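Local coordinates for protein putative cytochrome P450 154A1 (Streptomyces coelicolor, PDB 1ODO) that is a putative cytochrome P450, a mostly helical haem protein, here holding 4-phenyl-1H-imidazole in a pocket at the haem, at residues 34-39 against 75-80; 277-282 against 363-368; 385-390 against 398-403. All coordinates share one frame; numbering follows the deposited sequence.

Contact 1: residues 34-39 against 75-80; sequences DVLGVQ and TWPLAL
V35 opens the contact with both its backbone and its side chain. Its O accepts the indole N-H of W76 (NE1 to O 2.8 Å, N-H...O angle 150°), the donor tilted slightly from the carbonyl plane. The same O takes V38 N across the turn, so two donors grip it. CG1, held anti to the backbone N (chi1 -178°), reaches L78 CD1 at 3.8 Å and also nears the CZ2 corner of the indole. L36 follows at the head of the turn. Its CB lies beside W76 NE1, its O is at the ring edge 3.1 Å from W76 CD1, and its CD2 spans L78 CG (3.9 Å) and P77 CB (4.1 Å). At G37 the positive phi would press a CB against the preceding carbonyl O, so glycine fits here; G37 N donates to D34 OD2 at 2.9 Å, an Asx motif. V38 then lays CG2 on the indole, 3.3 Å from the centroid of the five-membered ring and 6° off its normal, a close CH-pi contact. L78 CB sits over the centre of the opposite face, so W76 is sandwiched between V38 and L78, two residues further along the same loop. Q39 NE2 closes the far side of the turn on D34 OD1 (2.8 Å). Outside the pair, W66 meets V38, while L10 and L393 meet V35. The whole is a tight beta-hairpin with a type I' turn, joining strands 30-35 and 38-43 of the P450 beta sheet, its tip pinned by a tryptophan from the loop ahead of helix 80-83.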
ATOM      1  N   ASP A  34     -10.318  -6.908  16.943  1.00 12.68           N
ATOM      2  CA  ASP A  34     -11.494  -7.071  16.108  1.00 13.47           C
ATOM      3  C   ASP A  34     -11.322  -6.156  14.902  1.00 13.61           C
ATOM      4  O   ASP A  34     -11.109  -4.952  15.051  1.00 15.03           O
ATOM      5  CB  ASP A  34     -12.762  -6.683  16.871  1.00 13.78           C
ATOM      6  CG  ASP A  34     -14.001  -6.752  16.004  1.00 16.84           C
ATOM      7  OD1 ASP A  34     -14.829  -7.662  16.218  1.00 18.72           O
ATOM      8  OD2 ASP A  34     -14.138  -5.900  15.100  1.00 15.75           O
ATOM      9  N   VAL A  35     -11.394  -6.736  13.710  1.00 13.85           N
ATOM     10  CA  VAL A  35     -11.250  -5.975  12.472  1.00 14.16           C
ATOM     11  C   VAL A  35     -12.578  -6.088  11.732  1.00 13.67           C
ATOM     12  O   VAL A  35     -12.823  -7.059  11.018  1.00 13.92           O
ATOM     13  CB  VAL A  35     -10.116  -6.547  11.592  1.00 14.95           C
ATOM     14  CG1 VAL A  35      -9.957  -5.713  10.320  1.00 13.58           C
ATOM     15  CG2 VAL A  35      -8.818  -6.567  12.379  1.00 17.17           C
ATOM     16  N   LEU A  36     -13.440  -5.096  11.932  1.00 14.19           N
ATOM     17  CA  LEU A  36     -14.751  -5.067  11.297  1.00 14.96           C
ATOM     18  C   LEU A  36     -15.556  -6.353  11.510  1.00 15.93           C
ATOM     19  O   LEU A  36     -16.188  -6.867  10.585  1.00 15.65           O
ATOM     20  CB  LEU A  36     -14.611  -4.762   9.799  1.00 14.90           C
ATOM     21  CG  LEU A  36     -14.409  -3.277   9.459  1.00 17.46           C
ATOM     22  CD1 LEU A  36     -13.031  -2.809   9.912  1.00 17.32           C
ATOM     23  CD2 LEU A  36     -14.564  -3.072   7.959  1.00 18.58           C
ATOM     24  N   GLY A  37     -15.529  -6.875  12.735  1.00 15.02           N
ATOM     25  CA  GLY A  37     -16.273  -8.091  13.023  1.00 14.98           C
ATOM     26  C   GLY A  37     -15.495  -9.393  13.023  1.00 15.65           C
ATOM     27  O   GLY A  37     -16.009 -10.418  13.470  1.00 16.07           O
ATOM     28  N   VAL A  38     -14.271  -9.372  12.505  1.00 14.90           N
ATOM     29  CA  VAL A  38     -13.447 -10.580  12.470  1.00 14.15           C
ATOM     30  C   VAL A  38     -12.345 -10.431  13.512  1.00 13.33           C
ATOM     31  O   VAL A  38     -11.622  -9.435  13.512  1.00 14.14           O
ATOM     32  CB  VAL A  38     -12.804 -10.796  11.076  1.00 13.80           C
ATOM     33  CG1 VAL A  38     -11.715 -11.862  11.158  1.00 13.85           C
ATOM     34  CG2 VAL A  38     -13.875 -11.221  10.071  1.00 13.65           C
ATOM     35  N   GLN A  39     -12.229 -11.409  14.408  1.00 12.14           N
ATOM     36  CA  GLN A  39     -11.204 -11.355  15.444  1.00 12.57           C
ATOM     37  C   GLN A  39      -9.923 -12.017  14.958  1.00 13.13           C
ATOM     38  O   GLN A  39      -9.951 -13.089  14.350  1.00 14.26           O
ATOM     39  CB  GLN A  39     -11.687 -12.036  16.726  1.00 15.98           C
ATOM     40  CG  GLN A  39     -12.873 -11.346  17.392  1.00 19.55           C
ATOM     41  CD  GLN A  39     -14.177 -11.580  16.657  1.00 21.84           C
ATOM     42  OE1 GLN A  39     -14.633 -12.716  16.530  1.00 25.78           O
ATOM     43  NE2 GLN A  39     -14.787 -10.504  16.172  1.00 24.09           N
ATOM     44  N   THR A  75     -20.481 -12.084   4.995  1.00 20.39           N
ATOM     45  CA  THR A  75     -20.825 -11.008   5.921  1.00 18.68           C
ATOM     46  C   THR A  75     -19.741  -9.968   6.198  1.00 17.69           C
ATOM     47  O   THR A  75     -20.050  -8.841   6.572  1.00 16.24           O
ATOM     48  CB  THR A  75     -21.259 -11.577   7.283  1.00 21.05           C
ATOM     49  OG1 THR A  75     -20.176 -12.321   7.854  1.00 20.81           O
ATOM     50  CG2 THR A  75     -22.474 -12.485   7.119  1.00 21.80           C
ATOM     51  N   TRP A  76     -18.480 -10.336   6.012  1.00 14.54           N
ATOM     52  CA  TRP A  76     -17.381  -9.407   6.262  1.00 14.30           C
ATOM     53  C   TRP A  76     -17.181  -8.378   5.152  1.00 13.99           C
ATOM     54  O   TRP A  76     -17.017  -8.731   3.984  1.00 13.37           O
ATOM     55  CB  TRP A  76     -16.090 -10.193   6.472  1.00 14.15           C
ATOM     56  CG  TRP A  76     -14.989  -9.432   7.148  1.00 12.88           C
ATOM     57  CD1 TRP A  76     -15.117  -8.539   8.174  1.00 13.12           C
ATOM     58  CD2 TRP A  76     -13.583  -9.613   6.949  1.00 14.09           C
ATOM     59  NE1 TRP A  76     -13.876  -8.159   8.633  1.00 14.26           N
ATOM     60  CE2 TRP A  76     -12.916  -8.806   7.899  1.00 13.51           C
ATOM     61  CE3 TRP A  76     -12.819 -10.387   6.063  1.00 13.37           C
ATOM     62  CZ2 TRP A  76     -11.521  -8.751   7.991  1.00 13.86           C
ATOM     63  CZ3 TRP A  76     -11.429 -10.332   6.154  1.00 15.10           C
ATOM     64  CH2 TRP A  76     -10.796  -9.521   7.112  1.00 14.61           C
ATOM     65  N   PRO A  77     -17.192  -7.084   5.510  1.00 13.80           N
ATOM     66  CA  PRO A  77     -17.005  -6.012   4.529  1.00 14.72           C
ATOM     67  C   PRO A  77     -15.640  -6.060   3.844  1.00 15.27           C
ATOM     68  O   PRO A  77     -15.471  -5.507   2.762  1.00 15.36           O
ATOM     69  CB  PRO A  77     -17.188  -4.744   5.363  1.00 15.29           C
ATOM     70  CG  PRO A  77     -18.164  -5.176   6.422  1.00 16.90           C
ATOM     71  CD  PRO A  77     -17.611  -6.534   6.814  1.00 16.87           C
ATOM     72  N   LEU A  78     -14.667  -6.717   4.475  1.00 14.24           N
ATOM     73  CA  LEU A  78     -13.324  -6.816   3.901  1.00 13.99           C
ATOM     74  C   LEU A  78     -13.073  -8.137   3.180  1.00 13.91           C
ATOM     75  O   LEU A  78     -11.927  -8.488   2.902  1.00 13.10           O
ATOM     76  CB  LEU A  78     -12.265  -6.642   4.996  1.00 15.35           C
ATOM     77  CG  LEU A  78     -12.300  -5.341   5.804  1.00 16.62           C
ATOM     78  CD1 LEU A  78     -11.077  -5.275   6.706  1.00 14.96           C
ATOM     79  CD2 LEU A  78     -12.321  -4.149   4.863  1.00 17.45           C
ATOM     80  N   ALA A  79     -14.148  -8.855   2.862  1.00 12.94           N
ATOM     81  CA  ALA A  79     -14.047 -10.141   2.178  1.00 13.14           C
ATOM     82  C   ALA A  79     -13.146 -10.168   0.945  1.00 12.22           C
ATOM     83  O   ALA A  79     -12.417 -11.137   0.730  1.00 11.72           O
ATOM     84  CB  ALA A  79     -15.446 -10.637   1.805  1.00 13.97           C
ATOM     85  N   LEU A  80     -13.191  -9.115   0.135  1.00 13.88           N
ATOM     86  CA  LEU A  80     -12.369  -9.064  -1.073  1.00 13.62           C
ATOM     87  C   LEU A  80     -10.873  -9.247  -0.807  1.00 14.60           C
ATOM     88  O   LEU A  80     -10.149  -9.794  -1.640  1.00 13.96           O
ATOM     89  CB  LEU A  80     -12.591  -7.744  -1.814  1.00 15.22           C
ATOM     90  CG  LEU A  80     -11.876  -7.624  -3.164  1.00 16.04           C
ATOM     91  CD1 LEU A  80     -12.430  -8.668  -4.132  1.00 17.27           C
ATOM     92  CD2 LEU A  80     -12.063  -6.223  -3.731  1.00 16.15           C
TER

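Contact 2: residues 277-282 against 363-368; sequences DVVEET and EVTLAL
V279, which buries the most surface here, sends its CG2 methyl into the flank of helix 363-368. That one methyl meets three residues: V364 CG1 at 3.5 Å, T365 CG2 at 3.6 Å and L368 CD1 at 3.8 Å. With CG1 anti to the backbone N (chi1 168°), CG2 lies beside that N, anti to the carbonyl carbon, and is the methyl that meets the other helix. L368, next in buried area, comes with CD1 alone, which also reaches V278 CG1 at 4.2 Å and so bridges two successive valines of the other helix. V364 crosses V279 obliquely, whereas T365 meets it at about a right angle. The hydroxyl of T365 occupies the crowded position between the backbone N and the carbonyl carbon (chi1 61°); its polar partners are the carbonyls of M362 and R361 in its own helix, and the methyl is the branch left to face V279. Across the interface the touching side-chain atoms are all carbons. The segment axes approach to 9.7 Å with their N-to-C directions 125° apart. E281, which takes no part in the interface, forms salt bridges with R284, the ExxR pair of the P450 K helix, and with R339, which completes the E-R-R triad. Helix 357-374 is covered further round by helix 108-131 at L366 and by helix 147-157 at E363 and A367, while helix 247-260 touches both partners, with V250 on V364 and Q253 and A254 on T282.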
ATOM      1  N   ASP A 277      16.899   8.343   1.291  1.00 13.84           N
ATOM      2  CA  ASP A 277      16.896   8.199   2.745  1.00 14.16           C
ATOM      3  C   ASP A 277      15.579   8.723   3.309  1.00 13.42           C
ATOM      4  O   ASP A 277      15.020   8.154   4.246  1.00 12.08           O
ATOM      5  CB  ASP A 277      18.038   8.985   3.392  1.00 14.39           C
ATOM      6  CG  ASP A 277      19.404   8.412   3.080  1.00 18.48           C
ATOM      7  OD1 ASP A 277      19.516   7.179   2.896  1.00 17.34           O
ATOM      8  OD2 ASP A 277      20.372   9.204   3.044  1.00 19.27           O
ATOM      9  N   VAL A 278      15.098   9.827   2.744  1.00 12.88           N
ATOM     10  CA  VAL A 278      13.847  10.414   3.204  1.00 12.23           C
ATOM     11  C   VAL A 278      12.685   9.471   2.926  1.00 12.56           C
ATOM     12  O   VAL A 278      11.772   9.342   3.743  1.00 11.73           O
ATOM     13  CB  VAL A 278      13.583  11.772   2.521  1.00 13.88           C
ATOM     14  CG1 VAL A 278      12.171  12.245   2.817  1.00 12.46           C
ATOM     15  CG2 VAL A 278      14.588  12.796   3.023  1.00 16.16           C
ATOM     16  N   VAL A 279      12.720   8.808   1.773  1.00 12.05           N
ATOM     17  CA  VAL A 279      11.655   7.884   1.420  1.00 11.28           C
ATOM     18  C   VAL A 279      11.673   6.683   2.361  1.00 11.53           C
ATOM     19  O   VAL A 279      10.619   6.232   2.806  1.00 10.23           O
ATOM     20  CB  VAL A 279      11.780   7.424  -0.057  1.00 13.04           C
ATOM     21  CG1 VAL A 279      10.845   6.252  -0.337  1.00 11.93           C
ATOM     22  CG2 VAL A 279      11.418   8.593  -0.978  1.00 12.53           C
ATOM     23  N   GLU A 280      12.862   6.174   2.678  1.00 10.99           N
ATOM     24  CA  GLU A 280      12.950   5.027   3.574  1.00 11.53           C
ATOM     25  C   GLU A 280      12.462   5.364   4.977  1.00 12.07           C
ATOM     26  O   GLU A 280      11.818   4.543   5.622  1.00 11.82           O
ATOM     27  CB  GLU A 280      14.380   4.490   3.643  1.00 10.62           C
ATOM     28  CG  GLU A 280      14.819   3.810   2.354  1.00 12.39           C
ATOM     29  CD  GLU A 280      13.788   2.811   1.861  1.00 13.56           C
ATOM     30  OE1 GLU A 280      13.301   2.962   0.721  1.00 13.31           O
ATOM     31  OE2 GLU A 280      13.455   1.877   2.618  1.00 14.20           O
ATOM     32  N   GLU A 281      12.769   6.563   5.458  1.00 11.34           N
ATOM     33  CA  GLU A 281      12.324   6.941   6.792  1.00 11.45           C
ATOM     34  C   GLU A 281      10.816   7.196   6.781  1.00 11.14           C
ATOM     35  O   GLU A 281      10.145   6.997   7.791  1.00 10.92           O
ATOM     36  CB  GLU A 281      13.070   8.182   7.294  1.00 11.74           C
ATOM     37  CG  GLU A 281      12.595   8.664   8.664  1.00 11.52           C
ATOM     38  CD  GLU A 281      12.943   7.707   9.805  1.00 13.70           C
ATOM     39  OE1 GLU A 281      13.206   6.508   9.554  1.00 11.07           O
ATOM     40  OE2 GLU A 281      12.938   8.163  10.966  1.00 14.19           O
ATOM     41  N   THR A 282      10.287   7.648   5.644  1.00  9.49           N
ATOM     42  CA  THR A 282       8.852   7.909   5.542  1.00  9.87           C
ATOM     43  C   THR A 282       8.143   6.554   5.581  1.00  9.70           C
ATOM     44  O   THR A 282       7.102   6.392   6.220  1.00 11.35           O
ATOM     45  CB  THR A 282       8.488   8.639   4.222  1.00  9.56           C
ATOM     46  OG1 THR A 282       9.112   9.933   4.196  1.00 10.13           O
ATOM     47  CG2 THR A 282       6.966   8.815   4.103  1.00 10.01           C
ATOM     48  N   GLU A 363       9.226   5.999  -7.920  1.00 12.66           N
ATOM     49  CA  GLU A 363       8.196   7.012  -8.122  1.00 12.89           C
ATOM     50  C   GLU A 363       8.281   8.128  -7.092  1.00 12.29           C
ATOM     51  O   GLU A 363       8.271   9.307  -7.437  1.00 11.11           O
ATOM     52  CB  GLU A 363       6.797   6.386  -8.047  1.00 13.53           C
ATOM     53  CG  GLU A 363       6.388   5.593  -9.281  1.00 16.57           C
ATOM     54  CD  GLU A 363       4.958   5.086  -9.197  1.00 18.22           C
ATOM     55  OE1 GLU A 363       4.080   5.854  -8.748  1.00 18.54           O
ATOM     56  OE2 GLU A 363       4.705   3.930  -9.594  1.00 19.86           O
ATOM     57  N   VAL A 364       8.364   7.753  -5.820  1.00 12.09           N
ATOM     58  CA  VAL A 364       8.440   8.740  -4.753  1.00 11.20           C
ATOM     59  C   VAL A 364       9.734   9.544  -4.743  1.00 11.34           C
ATOM     60  O   VAL A 364       9.704  10.764  -4.582  1.00 12.73           O
ATOM     61  CB  VAL A 364       8.251   8.084  -3.372  1.00 10.77           C
ATOM     62  CG1 VAL A 364       8.204   9.152  -2.292  1.00 11.39           C
ATOM     63  CG2 VAL A 364       6.968   7.261  -3.359  1.00 12.39           C
ATOM     64  N   THR A 365      10.870   8.879  -4.913  1.00 11.36           N
ATOM     65  CA  THR A 365      12.137   9.600  -4.910  1.00 13.93           C
ATOM     66  C   THR A 365      12.174  10.614  -6.057  1.00 14.62           C
ATOM     67  O   THR A 365      12.579  11.761  -5.864  1.00 13.88           O
ATOM     68  CB  THR A 365      13.351   8.637  -5.004  1.00 16.56           C
ATOM     69  OG1 THR A 365      13.294   7.896  -6.225  1.00 21.23           O
ATOM     70  CG2 THR A 365      13.344   7.664  -3.827  1.00 15.14           C
ATOM     71  N   LEU A 366      11.729  10.199  -7.239  1.00 14.39           N
ATOM     72  CA  LEU A 366      11.715  11.091  -8.397  1.00 15.49           C
ATOM     73  C   LEU A 366      10.757  12.261  -8.179  1.00 15.81           C
ATOM     74  O   LEU A 366      11.082  13.413  -8.486  1.00 15.13           O
ATOM     75  CB  LEU A 366      11.304  10.324  -9.658  1.00 14.76           C
ATOM     76  CG  LEU A 366      12.373   9.431 -10.292  1.00 17.03           C
ATOM     77  CD1 LEU A 366      11.785   8.710 -11.489  1.00 16.38           C
ATOM     78  CD2 LEU A 366      13.566  10.284 -10.722  1.00 15.85           C
ATOM     79  N   ALA A 367       9.574  11.964  -7.648  1.00 15.63           N
ATOM     80  CA  ALA A 367       8.584  13.001  -7.397  1.00 15.19           C
ATOM     81  C   ALA A 367       9.136  14.047  -6.430  1.00 15.43           C
ATOM     82  O   ALA A 367       9.020  15.247  -6.674  1.00 13.54           O
ATOM     83  CB  ALA A 367       7.307  12.383  -6.835  1.00 15.87           C
ATOM     84  N   LEU A 368       9.753  13.595  -5.342  1.00 13.71           N
ATOM     85  CA  LEU A 368      10.312  14.524  -4.363  1.00 15.13           C
ATOM     86  C   LEU A 368      11.375  15.431  -4.965  1.00 15.47           C
ATOM     87  O   LEU A 368      11.333  16.647  -4.788  1.00 14.84           O
ATOM     88  CB  LEU A 368      10.917  13.767  -3.180  1.00 14.01           C
ATOM     89  CG  LEU A 368       9.942  13.014  -2.274  1.00 15.86           C
ATOM     90  CD1 LEU A 368      10.726  12.316  -1.170  1.00 16.23           C
ATOM     91  CD2 LEU A 368       8.927  13.982  -1.680  1.00 14.55           C
TER

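Contact 3: residues 385-390 against 398-403; sequences EELPPV and HQRLPV
The imidazole of H398 offers an edge to L387: its CD2 lies 3.5 Å from L387 O, which sits near the ring plane, and L387 CB is beside the same carbon. The ring of H256 also meets it, the two planes about 30° apart, and H398 ND1 is hydrogen-bonded to D252 on helix 247-260. The second flat group is the amide of Q399; the side chain of Q399 crosses that of P388 at about a right angle, bringing its amide NE2 to 3.6 Å from P388 CB. Its CG is anti to the carbonyl carbon (chi1 -73°) and the chain beyond is extended, carrying NE2 to P389 O at 3.0 Å. That bond is straight at the N-H (165°) and in the amide plane, but it comes down onto the oxygen from above the carbonyl plane. Q399 N donates to P388 O (2.9 Å), nearly along the C=O axis. A water donates to that O as well and accepts from R400 N at 3.1 Å, tying the two segments together where they begin to part. P389 and H398 form a single antiparallel bridge, a non-hydrogen-bonded pair. Further on, L387 and P402 reach toward each other tip to tip, CD2 to CD 3.6 Å, while L387 CD1 rests on R400 O. E385 OE2 and R400 NE stay 5.1 Å apart, so any attraction between them is probably only long-range. Prolines have no N-H to give, so at P388 and P389 this strand-like edge can only accept; the crossing bonds therefore run from Q399 into their carbonyls, with a water extending the bonding to R400. The carboxylate of D252 would be expected to favour a proton on ND1 of H398.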
ATOM      1  N   GLU A 385      -3.918  24.654  10.062  1.00 30.81           N
ATOM      2  CA  GLU A 385      -5.059  23.830   9.689  1.00 30.26           C
ATOM      3  C   GLU A 385      -4.783  22.347   9.912  1.00 28.92           C
ATOM      4  O   GLU A 385      -3.759  21.821   9.478  1.00 29.61           O
ATOM      5  CB  GLU A 385      -5.416  24.072   8.222  1.00 33.00           C
ATOM      6  CG  GLU A 385      -6.430  23.099   7.655  1.00 35.21           C
ATOM      7  CD  GLU A 385      -6.793  23.420   6.221  1.00 37.51           C
ATOM      8  OE1 GLU A 385      -5.873  23.677   5.414  1.00 40.11           O
ATOM      9  OE2 GLU A 385      -7.999  23.407   5.897  1.00 39.36           O
ATOM     10  N   GLU A 386      -5.702  21.676  10.597  1.00 27.55           N
ATOM     11  CA  GLU A 386      -5.551  20.253  10.870  1.00 26.46           C
ATOM     12  C   GLU A 386      -5.992  19.485   9.631  1.00 24.41           C
ATOM     13  O   GLU A 386      -7.087  19.705   9.112  1.00 25.48           O
ATOM     14  CB  GLU A 386      -6.406  19.854  12.074  1.00 28.25           C
ATOM     15  N   LEU A 387      -5.131  18.600   9.143  1.00 22.25           N
ATOM     16  CA  LEU A 387      -5.452  17.809   7.962  1.00 19.87           C
ATOM     17  C   LEU A 387      -5.844  16.412   8.425  1.00 19.41           C
ATOM     18  O   LEU A 387      -4.986  15.600   8.774  1.00 18.91           O
ATOM     19  CB  LEU A 387      -4.246  17.747   7.018  1.00 18.66           C
ATOM     20  CG  LEU A 387      -3.735  19.099   6.502  1.00 20.13           C
ATOM     21  CD1 LEU A 387      -2.504  18.892   5.636  1.00 17.84           C
ATOM     22  CD2 LEU A 387      -4.827  19.793   5.699  1.00 18.01           C
ATOM     23  N   PRO A 388      -7.152  16.117   8.435  1.00 19.43           N
ATOM     24  CA  PRO A 388      -7.671  14.816   8.860  1.00 18.45           C
ATOM     25  C   PRO A 388      -7.177  13.658   8.002  1.00 18.18           C
ATOM     26  O   PRO A 388      -6.885  13.821   6.817  1.00 16.65           O
ATOM     27  CB  PRO A 388      -9.183  15.006   8.779  1.00 20.67           C
ATOM     28  CG  PRO A 388      -9.327  15.956   7.624  1.00 22.96           C
ATOM     29  CD  PRO A 388      -8.236  16.966   7.908  1.00 20.99           C
ATOM     30  N   PRO A 389      -7.080  12.464   8.596  1.00 17.47           N
ATOM     31  CA  PRO A 389      -6.611  11.288   7.864  1.00 16.49           C
ATOM     32  C   PRO A 389      -7.672  10.660   6.973  1.00 16.89           C
ATOM     33  O   PRO A 389      -8.875  10.804   7.212  1.00 15.06           O
ATOM     34  CB  PRO A 389      -6.193  10.342   8.982  1.00 17.66           C
ATOM     35  CG  PRO A 389      -7.241  10.617  10.030  1.00 17.65           C
ATOM     36  CD  PRO A 389      -7.323  12.141  10.016  1.00 17.55           C
ATOM     37  N   VAL A 390      -7.218   9.976   5.928  1.00 15.93           N
ATOM     38  CA  VAL A 390      -8.134   9.314   5.015  1.00 15.46           C
ATOM     39  C   VAL A 390      -8.879   8.336   5.932  1.00 15.65           C
ATOM     40  O   VAL A 390      -8.268   7.709   6.798  1.00 14.50           O
ATOM     41  CB  VAL A 390      -7.357   8.528   3.937  1.00 17.12           C
ATOM     42  CG1 VAL A 390      -8.281   7.558   3.219  1.00 18.92           C
ATOM     43  CG2 VAL A 390      -6.731   9.501   2.944  1.00 17.58           C
ATOM     44  N   HIS A 398      -3.381  11.731   4.255  1.00 14.27           N
ATOM     45  CA  HIS A 398      -4.212  12.880   4.596  1.00 14.54           C
ATOM     46  C   HIS A 398      -5.297  13.004   3.535  1.00 14.21           C
ATOM     47  O   HIS A 398      -5.072  12.680   2.375  1.00 14.78           O
ATOM     48  CB  HIS A 398      -3.380  14.172   4.621  1.00 14.28           C
ATOM     49  CG  HIS A 398      -2.277  14.170   5.633  1.00 15.35           C
ATOM     50  ND1 HIS A 398      -1.007  13.708   5.354  1.00 15.53           N
ATOM     51  CD2 HIS A 398      -2.258  14.560   6.931  1.00 15.89           C
ATOM     52  CE1 HIS A 398      -0.254  13.816   6.435  1.00 16.03           C
ATOM     53  NE2 HIS A 398      -0.990  14.329   7.405  1.00 15.22           N
ATOM     54  N   GLN A 399      -6.478  13.466   3.929  1.00 14.61           N
ATOM     55  CA  GLN A 399      -7.569  13.617   2.972  1.00 17.12           C
ATOM     56  C   GLN A 399      -7.203  14.654   1.917  1.00 17.28           C
ATOM     57  O   GLN A 399      -7.643  14.576   0.769  1.00 18.52           O
ATOM     58  CB  GLN A 399      -8.848  14.033   3.699  1.00 17.24           C
ATOM     59  CG  GLN A 399      -9.471  12.910   4.515  1.00 20.79           C
ATOM     60  CD  GLN A 399     -10.746  13.336   5.218  1.00 23.98           C
ATOM     61  OE1 GLN A 399     -11.557  14.074   4.662  1.00 24.43           O
ATOM     62  NE2 GLN A 399     -10.935  12.859   6.442  1.00 24.97           N
ATOM     63  N   ARG A 400      -6.386  15.619   2.317  1.00 17.86           N
ATOM     64  CA  ARG A 400      -5.943  16.681   1.423  1.00 19.67           C
ATOM     65  C   ARG A 400      -4.571  17.180   1.867  1.00 18.28           C
ATOM     66  O   ARG A 400      -4.192  17.018   3.026  1.00 17.71           O
ATOM     67  CB  ARG A 400      -6.961  17.822   1.444  1.00 23.19           C
ATOM     68  CG  ARG A 400      -7.317  18.296   2.844  1.00 29.43           C
ATOM     69  CD  ARG A 400      -8.669  19.012   2.894  1.00 36.21           C
ATOM     70  NE  ARG A 400      -8.727  20.167   2.003  1.00 40.27           N
ATOM     71  CZ  ARG A 400      -8.998  20.097   0.704  1.00 42.64           C
ATOM     72  NH1 ARG A 400      -9.244  18.922   0.139  1.00 44.84           N
ATOM     73  NH2 ARG A 400      -9.016  21.200  -0.034  1.00 44.71           N
ATOM     74  N   LEU A 401      -3.825  17.770   0.938  1.00 17.35           N
ATOM     75  CA  LEU A 401      -2.496  18.292   1.240  1.00 17.16           C
ATOM     76  C   LEU A 401      -2.363  19.655   0.569  1.00 18.22           C
ATOM     77  O   LEU A 401      -1.687  19.797  -0.453  1.00 16.85           O
ATOM     78  CB  LEU A 401      -1.416  17.332   0.725  1.00 17.28           C
ATOM     79  CG  LEU A 401       0.028  17.641   1.137  1.00 18.95           C
ATOM     80  CD1 LEU A 401       0.139  17.708   2.657  1.00 19.00           C
ATOM     81  CD2 LEU A 401       0.954  16.572   0.592  1.00 19.56           C
ATOM     82  N   PRO A 402      -3.031  20.674   1.139  1.00 18.25           N
ATOM     83  CA  PRO A 402      -3.043  22.059   0.653  1.00 18.76           C
ATOM     84  C   PRO A 402      -1.691  22.743   0.798  1.00 18.26           C
ATOM     85  O   PRO A 402      -1.180  22.892   1.908  1.00 18.61           O
ATOM     86  CB  PRO A 402      -4.113  22.731   1.527  1.00 19.18           C
ATOM     87  CG  PRO A 402      -4.988  21.582   1.967  1.00 19.50           C
ATOM     88  CD  PRO A 402      -3.957  20.524   2.274  1.00 18.90           C
ATOM     89  N   VAL A 403      -1.120  23.162  -0.326  1.00 17.50           N
ATOM     90  CA  VAL A 403       0.173  23.831  -0.318  1.00 18.28           C
ATOM     91  C   VAL A 403       0.177  25.084  -1.191  1.00 19.91           C
ATOM     92  O   VAL A 403      -0.747  25.322  -1.972  1.00 18.89           O
ATOM     93  CB  VAL A 403       1.296  22.919  -0.868  1.00 18.51           C
ATOM     94  CG1 VAL A 403       1.427  21.657  -0.024  1.00 17.93           C
ATOM     95  CG2 VAL A 403       1.002  22.571  -2.322  1.00 18.35           C
TER
HETATM   96  O   HOH W   1      -6.716  16.199   5.376  1.00 29.88           O

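Overall arrangement
Contacts 1 and 2 stand on opposite sides of the chain's centre, their centres 33 Å apart, and contact 3 lies nearer to contact 2 (centres 19 Å) than to contact 1 (27 Å). None touches another; the closest pair, contacts 2 and 3, is about 9 Å between nearest atoms, with helix 247-260 packing against both. Contact 2 is nearest the haem: the V364 side chain is about 6 Å from it, and the adjoining E363 touches it. Contact 1 comes closest to 4-phenyl-1H-imidazole, about 10 Å from the L78 side chain. Contact 3, at the surface, keeps its distance from both ligands, with the V390 side chain about 13 Å from 4-phenyl-1H-imidazole and about 14 Å from the haem.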